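Local coordinates for reticulocyte binding protein (Streptococcus agalactiae COH1, PDB 3FAW) that probably hydrolyses alpha-1,6 linkages of pullulan and related alpha-glucans as a cell-wall-anchored pullulanase of the glycoside hydrolase family 13 type, at residues A[273-285]-A[330-344]. Sequence-based numbering, arbitrary orientation.
With CA (calcium ion), chain D.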
loop_
_atom_site.group_PDB
_atom_site.type_symbol
_atom_site.label_atom_id
_atom_site.label_comp_id
_atom_site.label_asym_id
_atom_site.label_seq_id
_atom_site.Cartn_x
_atom_site.Cartn_y
_atom_site.Cartn_z
ATOM N N ALA A 273 6.006 4.697 -8.018
ATOM C CA ALA A 273 7.272 4.100 -8.463
ATOM C C ALA A 273 7.900 3.147 -7.434
ATOM O O ALA A 273 7.778 3.338 -6.221
ATOM C CB ALA A 273 8.269 5.204 -8.819
ATOM N N HIS A 274 8.568 2.118 -7.948
ATOM C CA HIS A 274 9.411 1.214 -7.167
ATOM C C HIS A 274 10.868 1.703 -7.291
ATOM O O HIS A 274 11.322 2.046 -8.385
ATOM C CB HIS A 274 9.258 -0.197 -7.737
ATOM C CG HIS A 274 9.880 -1.278 -6.914
ATOM N ND1 HIS A 274 11.235 -1.532 -6.917
ATOM C CD2 HIS A 274 9.325 -2.211 -6.105
ATOM C CE1 HIS A 274 11.489 -2.559 -6.125
ATOM N NE2 HIS A 274 10.347 -2.990 -5.621
ATOM N N VAL A 275 11.587 1.743 -6.169
ATOM C CA VAL A 275 12.933 2.344 -6.113
ATOM C C VAL A 275 13.954 1.637 -7.011
ATOM O O VAL A 275 14.829 2.283 -7.597
ATOM C CB VAL A 275 13.470 2.393 -4.661
ATOM C CG1 VAL A 275 14.914 2.891 -4.627
ATOM C CG2 VAL A 275 12.583 3.281 -3.801
ATOM N N ARG A 276 13.839 0.315 -7.104
ATOM C CA ARG A 276 14.646 -0.478 -8.031
ATOM C C ARG A 276 14.293 -0.154 -9.488
ATOM O O ARG A 276 15.167 0.229 -10.274
ATOM C CB ARG A 276 14.436 -1.973 -7.768
ATOM C CG ARG A 276 15.239 -2.912 -8.669
ATOM C CD ARG A 276 16.717 -2.834 -8.363
ATOM N NE ARG A 276 17.483 -3.842 -9.094
ATOM C CZ ARG A 276 18.775 -4.103 -8.905
ATOM N NH1 ARG A 276 19.483 -3.440 -7.994
ATOM N NH2 ARG A 276 19.364 -5.040 -9.630
ATOM N N ASP A 277 13.012 -0.308 -9.828
ATOM C CA ASP A 277 12.521 -0.110 -11.202
ATOM C C ASP A 277 13.018 1.182 -11.834
ATOM O O ASP A 277 13.423 1.203 -12.998
ATOM C CB ASP A 277 10.983 -0.060 -11.235
ATOM C CG ASP A 277 10.327 -1.375 -10.847
ATOM O OD1 ASP A 277 11.039 -2.370 -10.585
ATOM O OD2 ASP A 277 9.078 -1.398 -10.798
ATOM N N PHE A 278 12.959 2.260 -11.060
ATOM C CA PHE A 278 13.112 3.609 -11.589
ATOM C C PHE A 278 14.526 3.926 -12.084
ATOM O O PHE A 278 14.705 4.891 -12.825
ATOM C CB PHE A 278 12.682 4.635 -10.530
ATOM C CG PHE A 278 12.392 6.015 -11.079
ATOM C CD1 PHE A 278 11.519 6.191 -12.146
ATOM C CD2 PHE A 278 12.965 7.142 -10.498
ATOM C CE1 PHE A 278 11.239 7.458 -12.640
ATOM C CE2 PHE A 278 12.688 8.411 -10.984
ATOM C CZ PHE A 278 11.819 8.569 -12.057
ATOM N N THR A 279 15.519 3.130 -11.676
ATOM C CA THR A 279 16.911 3.345 -12.100
ATOM C C THR A 279 17.701 2.063 -12.403
ATOM O O THR A 279 18.929 2.082 -12.366
ATOM C CB THR A 279 17.692 4.173 -11.036
ATOM O OG1 THR A 279 17.733 3.456 -9.795
ATOM C CG2 THR A 279 17.038 5.544 -10.821
ATOM N N SER A 280 17.012 0.964 -12.720
ATOM C CA SER A 280 17.683 -0.309 -13.027
ATOM C C SER A 280 17.961 -0.520 -14.521
ATOM O O SER A 280 18.551 -1.530 -14.901
ATOM C CB SER A 280 16.870 -1.492 -12.498
ATOM O OG SER A 280 15.614 -1.590 -13.147
ATOM N N ASP A 281 17.545 0.424 -15.361
ATOM C CA ASP A 281 17.783 0.342 -16.809
ATOM C C ASP A 281 19.282 0.291 -17.134
ATOM O O ASP A 281 20.056 1.142 -16.683
ATOM C CB ASP A 281 17.143 1.545 -17.512
ATOM C CG ASP A 281 17.011 1.362 -19.024
ATOM O OD1 ASP A 281 17.622 0.437 -19.597
ATOM O OD2 ASP A 281 16.285 2.165 -19.644
ATOM N N GLN A 282 19.672 -0.704 -17.933
ATOM C CA GLN A 282 21.052 -0.846 -18.424
ATOM C C GLN A 282 21.515 0.408 -19.171
ATOM O O GLN A 282 22.706 0.707 -19.213
ATOM C CB GLN A 282 21.166 -2.054 -19.366
ATOM C CG GLN A 282 20.928 -3.407 -18.705
ATOM C CD GLN A 282 20.587 -4.505 -19.704
ATOM O OE1 GLN A 282 20.978 -4.447 -20.871
ATOM N NE2 GLN A 282 19.852 -5.514 -19.245
ATOM N N SER A 283 20.557 1.119 -19.766
ATOM C CA SER A 283 20.800 2.391 -20.447
ATOM C C SER A 283 21.493 3.428 -19.565
ATOM O O SER A 283 22.216 4.282 -20.071
ATOM C CB SER A 283 19.472 2.965 -20.950
ATOM O OG SER A 283 19.645 4.244 -21.531
ATOM N N LEU A 284 21.264 3.353 -18.253
ATOM C CA LEU A 284 21.830 4.311 -17.301
ATOM C C LEU A 284 23.270 3.989 -16.884
ATOM O O LEU A 284 23.902 4.795 -16.196
ATOM C CB LEU A 284 20.942 4.408 -16.050
ATOM C CG LEU A 284 19.507 4.920 -16.248
ATOM C CD1 LEU A 284 18.783 5.015 -14.914
ATOM C CD2 LEU A 284 19.484 6.266 -16.959
ATOM N N ASP A 285 23.786 2.829 -17.287
ATOM C CA ASP A 285 25.167 2.459 -16.971
ATOM C C ASP A 285 26.127 3.486 -17.560
ATOM O O ASP A 285 26.136 3.719 -18.770
ATOM C CB ASP A 285 25.507 1.064 -17.502
ATOM C CG ASP A 285 24.858 -0.047 -16.692
ATOM O OD1 ASP A 285 24.634 0.140 -15.474
ATOM O OD2 ASP A 285 24.587 -1.118 -17.278
ATOM N N SER A 330 23.031 -7.344 -8.064
ATOM C CA SER A 330 23.211 -7.644 -9.481
ATOM C C SER A 330 21.913 -7.514 -10.274
ATOM O O SER A 330 20.832 -7.838 -9.782
ATOM C CB SER A 330 23.806 -9.047 -9.674
ATOM O OG SER A 330 22.887 -10.058 -9.297
ATOM N N ARG A 331 22.048 -7.027 -11.505
ATOM C CA ARG A 331 20.940 -6.936 -12.443
ATOM C C ARG A 331 20.574 -8.321 -12.974
ATOM O O ARG A 331 21.448 -9.094 -13.374
ATOM C CB ARG A 331 21.315 -6.018 -13.607
ATOM C CG ARG A 331 20.214 -5.827 -14.641
ATOM C CD ARG A 331 20.687 -4.992 -15.823
ATOM N NE ARG A 331 20.848 -3.582 -15.463
ATOM C CZ ARG A 331 22.002 -2.912 -15.400
ATOM N NH1 ARG A 331 23.165 -3.495 -15.679
ATOM N NH2 ARG A 331 21.987 -1.630 -15.059
ATOM N N SER A 332 19.280 -8.626 -12.962
ATOM C CA SER A 332 18.752 -9.834 -13.582
ATOM C C SER A 332 18.362 -9.469 -15.012
ATOM O O SER A 332 17.389 -8.743 -15.238
ATOM C CB SER A 332 17.547 -10.373 -12.798
ATOM O OG SER A 332 16.684 -9.326 -12.377
ATOM N N THR A 333 19.135 -9.974 -15.969
ATOM C CA THR A 333 19.057 -9.525 -17.362
ATOM C C THR A 333 18.190 -10.428 -18.240
ATOM O O THR A 333 17.687 -9.987 -19.276
ATOM C CB THR A 333 20.459 -9.435 -17.974
ATOM O OG1 THR A 333 21.083 -10.724 -17.922
ATOM C CG2 THR A 333 21.308 -8.428 -17.209
ATOM N N ALA A 334 18.034 -11.687 -17.838
ATOM C CA ALA A 334 17.107 -12.596 -18.507
ATOM C C ALA A 334 15.673 -12.178 -18.199
ATOM O O ALA A 334 15.381 -11.688 -17.103
ATOM C CB ALA A 334 17.348 -14.031 -18.060
ATOM N N TYR A 335 14.785 -12.360 -19.172
ATOM C CA TYR A 335 13.363 -12.078 -18.982
ATOM C C TYR A 335 12.687 -13.288 -18.344
ATOM O O TYR A 335 12.420 -14.286 -19.019
ATOM C CB TYR A 335 12.685 -11.739 -20.310
ATOM C CG TYR A 335 13.059 -10.382 -20.866
ATOM C CD1 TYR A 335 12.172 -9.315 -20.806
ATOM C CD2 TYR A 335 14.302 -10.169 -21.458
ATOM C CE1 TYR A 335 12.509 -8.067 -21.323
ATOM C CE2 TYR A 335 14.650 -8.924 -21.978
ATOM C CZ TYR A 335 13.749 -7.880 -21.905
ATOM O OH TYR A 335 14.085 -6.649 -22.411
ATOM N N THR A 336 12.428 -13.189 -17.040
ATOM C CA THR A 336 11.757 -14.245 -16.276
ATOM C C THR A 336 10.696 -13.632 -15.366
ATOM O O THR A 336 10.766 -12.450 -15.029
ATOM C CB THR A 336 12.754 -15.042 -15.405
ATOM O OG1 THR A 336 13.420 -14.155 -14.495
ATOM C CG2 THR A 336 13.788 -15.750 -16.270
ATOM N N SER A 337 9.718 -14.439 -14.967
ATOM C CA SER A 337 8.633 -13.967 -14.108
ATOM C C SER A 337 8.633 -14.628 -12.724
ATOM O O SER A 337 7.679 -14.484 -11.961
ATOM C CB SER A 337 7.290 -14.187 -14.806
ATOM O OG SER A 337 7.096 -15.553 -15.116
ATOM N N SER A 338 9.711 -15.338 -12.404
ATOM C CA SER A 338 9.835 -16.039 -11.131
ATOM C C SER A 338 11.300 -16.212 -10.752
ATOM O O SER A 338 12.179 -16.174 -11.614
ATOM C CB SER A 338 9.175 -17.422 -11.215
ATOM O OG SER A 338 7.760 -17.316 -11.235
ATOM N N ASP A 339 11.539 -16.404 -9.455
ATOM C CA ASP A 339 12.854 -16.763 -8.918
ATOM C C ASP A 339 13.896 -15.678 -9.191
ATOM O O ASP A 339 14.978 -15.952 -9.700
ATOM C CB ASP A 339 13.299 -18.128 -9.473
ATOM C CG ASP A 339 14.440 -18.756 -8.678
ATOM O OD1 ASP A 339 14.687 -18.352 -7.521
ATOM O OD2 ASP A 339 15.092 -19.670 -9.219
ATOM N N ASN A 340 13.548 -14.442 -8.843
ATOM C CA ASN A 340 14.479 -13.322 -8.904
ATOM C C ASN A 340 14.649 -12.690 -7.531
ATOM O O ASN A 340 13.718 -12.679 -6.728
ATOM C CB ASN A 340 13.980 -12.286 -9.905
ATOM C CG ASN A 340 14.054 -12.786 -11.335
ATOM O OD1 ASN A 340 15.098 -12.706 -11.971
ATOM N ND2 ASN A 340 12.943 -13.311 -11.841
ATOM N N ASN A 341 15.840 -12.157 -7.270
ATOM C CA ASN A 341 16.109 -11.434 -6.025
ATOM C C ASN A 341 15.199 -10.210 -5.894
ATOM O O ASN A 341 14.953 -9.717 -4.787
ATOM C CB ASN A 341 17.580 -11.005 -5.958
ATOM C CG ASN A 341 17.994 -10.524 -4.575
ATOM O OD1 ASN A 341 17.534 -11.216 -3.551
ATOM N ND2 ASN A 341 18.731 -9.547 -4.435
ATOM N N TYR A 342 14.720 -9.723 -7.038
ATOM C CA TYR A 342 13.702 -8.678 -7.092
ATOM C C TYR A 342 12.505 -8.969 -6.186
ATOM O O TYR A 342 12.070 -10.111 -6.068
ATOM C CB TYR A 342 13.197 -8.522 -8.529
ATOM C CG TYR A 342 12.244 -7.370 -8.688
ATOM C CD1 TYR A 342 12.717 -6.094 -8.941
ATOM C CD2 TYR A 342 10.870 -7.551 -8.554
ATOM C CE1 TYR A 342 11.854 -5.033 -9.078
ATOM C CE2 TYR A 342 9.996 -6.489 -8.687
ATOM C CZ TYR A 342 10.496 -5.232 -8.949
ATOM O OH TYR A 342 9.644 -4.164 -9.082
ATOM N N ASN A 343 11.967 -7.921 -5.570
ATOM C CA ASN A 343 10.783 -8.038 -4.719
ATOM C C ASN A 343 10.100 -6.681 -4.635
ATOM O O ASN A 343 10.768 -5.684 -4.374
ATOM C CB ASN A 343 11.201 -8.515 -3.323
ATOM C CG ASN A 343 10.039 -9.036 -2.486
ATOM O OD1 ASN A 343 8.878 -8.680 -2.697
ATOM N ND2 ASN A 343 10.358 -9.885 -1.517
ATOM N N TRP A 344 8.784 -6.639 -4.868
ATOM C CA TRP A 344 8.013 -5.401 -4.686
ATOM C C TRP A 344 8.111 -4.922 -3.244
ATOM O O TRP A 344 8.229 -3.723 -2.994
ATOM C CB TRP A 344 6.528 -5.576 -5.041
ATOM C CG TRP A 344 6.190 -5.511 -6.500
ATOM C CD1 TRP A 344 6.928 -4.937 -7.498
ATOM C CD2 TRP A 344 4.994 -6.004 -7.120
ATOM N NE1 TRP A 344 6.280 -5.069 -8.700
ATOM C CE2 TRP A 344 5.092 -5.721 -8.499
ATOM C CE3 TRP A 344 3.858 -6.675 -6.647
ATOM C CZ2 TRP A 344 4.094 -6.076 -9.410
ATOM C CZ3 TRP A 344 2.866 -7.033 -7.555
ATOM C CH2 TRP A 344 2.994 -6.733 -8.922
HETATM CA CA CA D . 11.746 -12.297 -5.366
HETATM O O HOH W 1 7.251 -3.307 -11.129
HETATM O O HOH W 2 20.779 1.247 -14.107
HETATM O O HOH W 3 13.290 -11.489 -3.619
HETATM O O HOH W 4 12.948 -14.694 -5.018
HETATM O O HOH W 5 10.748 -13.245 -3.209
HETATM O O HOH W 6 9.558 -11.278 -5.391
#
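H274 and Y342 meet as an offset stack, ring centres 4.9 Å apart and planes at 28°. Y342 OH lies over the centre of the imidazole. H274 CG stands anti to the backbone N (chi1 -170°), which turns the ring toward 330-344. H274 NE2 gives a hydrogen bond of 3.0 Å to N343 O, near the imidazole plane. H274 ND1 accepts a weak bond from R276 N. Both ring nitrogens are engaged, which probably limits rotation of the ring. Y342 OH donates to D277 OD1 on the syn side, 2.7 Å away, with carboxylate and phenol nearly coplanar. D277 OD2 accepts from a water that accepts from W344 NE1, and forms a salt bridge with R625. R276 CG meets the Y342 ring at its edge, while its guanidinium pairs with D668. Y342 to W344, which take the stack, NE2 bond and water bridge, open the YNWGYDP signature of type I pullulanases.

A second, more exposed grip centres on R331. R331 NE donates to S280 O at 3.1 Å in the guanidinium plane. A bend at chi3 (-72°) turns the group to D285, and R331 NH2 bonds D285 OD1 at 3.2 Å within a salt bridge. Q282 CG packs over one guanidinium face.

N340 O and Y342 O bind a calcium ion at 2.4 and 2.3 Å, with D665 and four waters completing the site. This probably steadies the backbone that carries the Y342 ring.

The contact joins the loops that follow the first two strands of the TIM barrel, 269-273 and 312-315. Helix 668-671 packs against D277 and Y342.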